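Local coordinates for MUTM (fpg) protein (Thermus thermophilus, PDB 1EE8), which belongs to the MutM (Fpg) family, pairing an N-terminal beta-rich domain with a helical H2TH domain and a zinc finger, at residues 17-23 against 41-47; 8-13 against 214-218. Residue numbers count along the deposited sequence, not the author numbering.

Interaction 1 (17-23 against 41-47); sequences VLGQTLR and GRRILEV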
# COMPACT_ATOMS: atom_id res chain seq x y z
N VAL A 17 -14.71 6.37 -15.82
CA VAL A 17 -14.00 5.47 -14.91
C VAL A 17 -14.86 4.66 -13.96
O VAL A 17 -14.40 3.66 -13.42
CB VAL A 17 -12.99 6.26 -14.07
CG1 VAL A 17 -12.15 7.14 -14.96
CG2 VAL A 17 -13.73 7.10 -13.03
N LEU A 18 -16.10 5.09 -13.74
CA LEU A 18 -16.99 4.38 -12.83
C LEU A 18 -17.04 2.88 -13.12
O LEU A 18 -17.28 2.47 -14.25
CB LEU A 18 -18.40 4.99 -12.91
CG LEU A 18 -18.94 5.73 -11.69
CD1 LEU A 18 -19.40 4.72 -10.65
CD2 LEU A 18 -17.89 6.65 -11.11
N GLY A 19 -16.80 2.07 -12.10
CA GLY A 19 -16.84 0.63 -12.26
C GLY A 19 -15.63 -0.02 -12.92
O GLY A 19 -15.57 -1.24 -13.03
N GLN A 20 -14.68 0.80 -13.34
CA GLN A 20 -13.46 0.30 -13.98
C GLN A 20 -12.41 -0.12 -12.96
O GLN A 20 -12.30 0.46 -11.88
CB GLN A 20 -12.86 1.38 -14.88
CG GLN A 20 -13.70 1.75 -16.09
CD GLN A 20 -13.23 1.05 -17.35
OE1 GLN A 20 -12.14 1.31 -17.86
NE2 GLN A 20 -14.06 0.14 -17.86
N THR A 21 -11.62 -1.13 -13.32
CA THR A 21 -10.57 -1.59 -12.44
C THR A 21 -9.32 -0.71 -12.58
O THR A 21 -8.78 -0.56 -13.68
CB THR A 21 -10.17 -3.05 -12.73
OG1 THR A 21 -11.26 -3.92 -12.42
CG2 THR A 21 -8.96 -3.44 -11.90
N LEU A 22 -8.88 -0.11 -11.48
CA LEU A 22 -7.66 0.69 -11.52
C LEU A 22 -6.54 -0.34 -11.37
O LEU A 22 -6.22 -0.77 -10.26
CB LEU A 22 -7.64 1.69 -10.36
CG LEU A 22 -6.30 2.41 -10.14
CD1 LEU A 22 -5.95 3.26 -11.36
CD2 LEU A 22 -6.39 3.27 -8.89
N ARG A 23 -5.98 -0.76 -12.50
CA ARG A 23 -4.91 -1.77 -12.51
C ARG A 23 -3.61 -1.27 -11.89
O ARG A 23 -2.94 -2.00 -11.16
CB ARG A 23 -4.65 -2.25 -13.93
CG ARG A 23 -5.84 -2.96 -14.58
CD ARG A 23 -5.53 -3.35 -16.01
NE ARG A 23 -6.54 -4.24 -16.57
CZ ARG A 23 -6.62 -4.57 -17.86
NH1 ARG A 23 -5.75 -4.08 -18.74
NH2 ARG A 23 -7.57 -5.40 -18.27
N GLY A 41 -5.22 -2.44 -8.36
CA GLY A 41 -6.00 -3.65 -8.44
C GLY A 41 -7.34 -3.55 -7.75
O GLY A 41 -7.81 -4.51 -7.16
N ARG A 42 -7.97 -2.38 -7.82
CA ARG A 42 -9.26 -2.17 -7.18
C ARG A 42 -10.18 -1.45 -8.16
O ARG A 42 -9.73 -0.63 -8.97
CB ARG A 42 -9.10 -1.31 -5.92
CG ARG A 42 -8.20 -1.89 -4.85
CD ARG A 42 -8.03 -0.90 -3.73
NE ARG A 42 -7.07 -1.35 -2.72
CZ ARG A 42 -7.32 -2.24 -1.76
NH1 ARG A 42 -8.51 -2.79 -1.64
NH2 ARG A 42 -6.37 -2.56 -0.91
N ARG A 43 -11.47 -1.75 -8.09
CA ARG A 43 -12.41 -1.09 -8.98
C ARG A 43 -12.76 0.27 -8.43
O ARG A 43 -12.80 0.48 -7.22
CB ARG A 43 -13.67 -1.93 -9.15
CG ARG A 43 -13.43 -3.17 -9.99
CD ARG A 43 -14.66 -4.04 -10.12
NE ARG A 43 -14.34 -5.25 -10.86
CZ ARG A 43 -14.16 -5.29 -12.18
NH1 ARG A 43 -14.28 -4.19 -12.91
NH2 ARG A 43 -13.84 -6.44 -12.76
N ILE A 44 -12.97 1.22 -9.34
CA ILE A 44 -13.32 2.57 -8.96
C ILE A 44 -14.83 2.62 -8.75
O ILE A 44 -15.59 2.44 -9.70
CB ILE A 44 -12.91 3.57 -10.06
CG1 ILE A 44 -11.39 3.51 -10.26
CG2 ILE A 44 -13.38 4.98 -9.70
CD1 ILE A 44 -10.87 4.43 -11.35
N LEU A 45 -15.24 2.86 -7.52
CA LEU A 45 -16.66 2.91 -7.17
C LEU A 45 -17.27 4.31 -7.26
O LEU A 45 -18.47 4.46 -7.46
CB LEU A 45 -16.86 2.36 -5.77
CG LEU A 45 -16.28 0.95 -5.57
CD1 LEU A 45 -16.60 0.46 -4.17
CD2 LEU A 45 -16.85 0.01 -6.62
N GLU A 46 -16.43 5.33 -7.11
CA GLU A 46 -16.91 6.71 -7.19
C GLU A 46 -15.75 7.68 -7.28
O GLU A 46 -14.61 7.35 -6.96
CB GLU A 46 -17.75 7.06 -5.97
CG GLU A 46 -19.25 6.99 -6.18
CD GLU A 46 -19.79 8.13 -7.04
OE1 GLU A 46 -18.99 8.88 -7.65
OE2 GLU A 46 -21.03 8.26 -7.11
N VAL A 47 -16.07 8.90 -7.72
CA VAL A 47 -15.09 9.97 -7.81
C VAL A 47 -15.76 11.14 -7.09
O VAL A 47 -16.67 11.77 -7.63
CB VAL A 47 -14.79 10.37 -9.27
CG1 VAL A 47 -13.72 11.46 -9.31
CG2 VAL A 47 -14.32 9.16 -10.06
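A type II turn from Val-17 to Gln-20 links the end of helix 3-17 to an antiparallel strand pair, and backbone bonds from Gly-19 and Gln-20 continue the pairing to Ile-44. Val-17 CB lies 3.9 Å from Ile-44 CD1 and its CG2 3.7 Å from Val-47 CG2. Leu-18 leaves helical geometry and lays CD1 3.3 Å from Leu-45 O. Gly-19, at positive phi, donates from N to Ile-44 O (2.7 Å) and accepts from Arg-43 NH1 at its O (3.2 Å). Gln-20 O then receives Ile-44 N at 2.7 Å. Thr-21 and Arg-43 form a non-hydrogen-bonded pair, CA atoms 4.0 Å apart, while Thr-21 OG1 bonds to Glu-89. Leu-22 N reaches Arg-42 O at 2.7 Å, and Leu-22 O takes Gly-41 N (2.7 Å) and, weakly, Arg-42 N (3.4 Å): a G1 beta bulge with Gly-41 at positive phi. Leu-22 CB lies 4.2 Å from Ile-44 CG1. Strand 21-26 is flanked on its other side by strand 82-88, and strand 42-50 by strand 53-58.

Interaction 2 (8-13 against 214-218); sequences TTRRRL and YRQPD
In this helix-to-loop packing, Thr-8 and Arg-12, and Thr-9 and Leu-13, each pair one helical turn apart, meet residues 214-217. Residues 8-13 are regular helix, with Arg-12 N to Thr-8 O and Leu-13 N to Thr-9 O both 2.9 Å; residues 214-218 are irregular, extended through Gln-216 and helical in phi/psi at Pro-217. The closest CA pair, Thr-9 and Gln-216, is 6.3 Å apart. Apolar packing centres on Pro-217, wedged against one side of the helix: its CG lies 3.9 Å from CD2 of Leu-13 (chi1 m, chi2 t) and its CD 3.8 Å from Arg-12 CB. Thr-8 CG2 meets Gln-216 CG at 3.8 Å. Arg-12, with chi1 and chi2 both m, brings NE to 2.8 Å from OE1 of Gln-216 (chi1 m, chi2 t). One water joins Thr-9 OG1 (2.9 Å) to Tyr-214 OH (2.7 Å; chi1 t), hydroxyls also bonded to Glu-5 O and Gly-205 O. The loop between helix 184-203 and strand 246-249 thus meets the N-terminal domain, Pro-217 also touching Leu-76 and helix 3-17 resting on strand 53-58.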
# COMPACT_ATOMS: atom_id res chain seq x y z
N THR A 8 -15.65 20.04 -12.47
CA THR A 8 -15.78 19.71 -13.89
C THR A 8 -14.99 18.45 -14.19
O THR A 8 -15.41 17.62 -14.99
CB THR A 8 -15.28 20.87 -14.78
OG1 THR A 8 -16.09 22.02 -14.55
CG2 THR A 8 -15.37 20.48 -16.25
N THR A 9 -13.83 18.30 -13.56
CA THR A 9 -13.00 17.12 -13.76
C THR A 9 -13.75 15.89 -13.24
O THR A 9 -13.81 14.86 -13.91
CB THR A 9 -11.65 17.29 -13.02
OG1 THR A 9 -10.91 18.36 -13.63
CG2 THR A 9 -10.84 16.01 -13.09
N ARG A 10 -14.34 16.02 -12.05
CA ARG A 10 -15.10 14.93 -11.45
C ARG A 10 -16.21 14.49 -12.39
O ARG A 10 -16.32 13.32 -12.73
CB ARG A 10 -15.70 15.39 -10.11
CG ARG A 10 -16.79 14.47 -9.56
CD ARG A 10 -17.31 14.94 -8.20
NE ARG A 10 -18.40 14.08 -7.72
CZ ARG A 10 -19.68 14.24 -8.03
NH1 ARG A 10 -20.05 15.24 -8.82
NH2 ARG A 10 -20.58 13.38 -7.58
N ARG A 11 -17.04 15.44 -12.82
CA ARG A 11 -18.14 15.13 -13.72
C ARG A 11 -17.69 14.54 -15.05
O ARG A 11 -18.33 13.64 -15.58
CB ARG A 11 -18.98 16.39 -13.96
CG ARG A 11 -19.61 16.91 -12.67
CD ARG A 11 -20.45 18.16 -12.87
NE ARG A 11 -21.06 18.56 -11.60
CZ ARG A 11 -22.06 19.43 -11.49
NH1 ARG A 11 -22.58 19.99 -12.57
NH2 ARG A 11 -22.54 19.72 -10.29
N ARG A 12 -16.58 15.03 -15.59
CA ARG A 12 -16.09 14.50 -16.87
C ARG A 12 -15.53 13.09 -16.74
O ARG A 12 -15.73 12.25 -17.62
CB ARG A 12 -15.02 15.41 -17.45
CG ARG A 12 -15.52 16.79 -17.84
CD ARG A 12 -16.58 16.70 -18.92
NE ARG A 12 -16.98 18.03 -19.38
CZ ARG A 12 -17.77 18.25 -20.43
NH1 ARG A 12 -18.25 17.24 -21.13
NH2 ARG A 12 -18.07 19.50 -20.78
N LEU A 13 -14.83 12.82 -15.65
CA LEU A 13 -14.24 11.51 -15.45
C LEU A 13 -15.19 10.40 -15.02
O LEU A 13 -15.03 9.26 -15.43
CB LEU A 13 -13.09 11.59 -14.43
CG LEU A 13 -11.83 12.38 -14.78
CD1 LEU A 13 -10.83 12.25 -13.64
CD2 LEU A 13 -11.23 11.88 -16.08
N TYR A 214 -5.27 25.37 -17.39
CA TYR A 214 -6.38 24.46 -17.17
C TYR A 214 -7.12 24.04 -18.43
O TYR A 214 -7.38 24.85 -19.32
CB TYR A 214 -7.40 25.08 -16.21
CG TYR A 214 -8.70 24.31 -16.14
CD1 TYR A 214 -8.76 23.03 -15.57
CD2 TYR A 214 -9.88 24.85 -16.65
CE1 TYR A 214 -9.95 22.32 -15.51
CE2 TYR A 214 -11.08 24.15 -16.60
CZ TYR A 214 -11.11 22.89 -16.03
OH TYR A 214 -12.30 22.20 -15.97
N ARG A 215 -7.45 22.75 -18.49
CA ARG A 215 -8.19 22.16 -19.60
C ARG A 215 -8.93 20.95 -19.06
O ARG A 215 -8.44 20.27 -18.17
CB ARG A 215 -7.25 21.72 -20.72
CG ARG A 215 -6.63 22.87 -21.50
CD ARG A 215 -5.81 22.36 -22.67
NE ARG A 215 -5.43 23.44 -23.58
CZ ARG A 215 -6.28 24.26 -24.18
NH1 ARG A 215 -7.59 24.13 -23.98
NH2 ARG A 215 -5.84 25.21 -25.00
N GLN A 216 -10.12 20.69 -19.60
CA GLN A 216 -10.90 19.54 -19.18
C GLN A 216 -10.13 18.29 -19.62
O GLN A 216 -9.17 18.39 -20.39
CB GLN A 216 -12.28 19.60 -19.83
CG GLN A 216 -13.10 20.80 -19.34
CD GLN A 216 -14.44 20.94 -20.05
OE1 GLN A 216 -15.17 19.96 -20.23
NE2 GLN A 216 -14.78 22.17 -20.44
N PRO A 217 -10.51 17.10 -19.13
CA PRO A 217 -9.80 15.88 -19.51
C PRO A 217 -9.53 15.66 -21.00
O PRO A 217 -8.40 15.33 -21.38
CB PRO A 217 -10.66 14.77 -18.91
CG PRO A 217 -11.15 15.43 -17.65
CD PRO A 217 -11.57 16.79 -18.15
N ASP A 218 -10.55 15.85 -21.83
CA ASP A 218 -10.39 15.65 -23.27
C ASP A 218 -9.53 16.72 -23.94
O ASP A 218 -9.11 16.56 -25.09
CB ASP A 218 -11.76 15.58 -23.97
CG ASP A 218 -12.57 16.85 -23.79
OD1 ASP A 218 -12.01 17.95 -23.97
OD2 ASP A 218 -13.78 16.74 -23.49
O HOH W 1 -11.77 19.59 -16.09

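In the fold
From the N terminus, the chain enters helix 3-17, whose residues 8-13 form the first half of interaction 2, and passes directly into the turn and strand of interaction 1. That contact closes early: 17 intervening residues, including the short strand 33-34, separate its halves, making it a local pairing in the N-terminal sheet. Interaction 2 closes with 200 residues between its halves, at the loop between helix 184-203 and strand 246-249, so interaction 1 is nested within its span. Their centres lie about 17 Å apart, and they touch where Arg-10 NE meets Val-47 O at 2.9 Å. Together they join sheet, N-terminal helix and a distant loop.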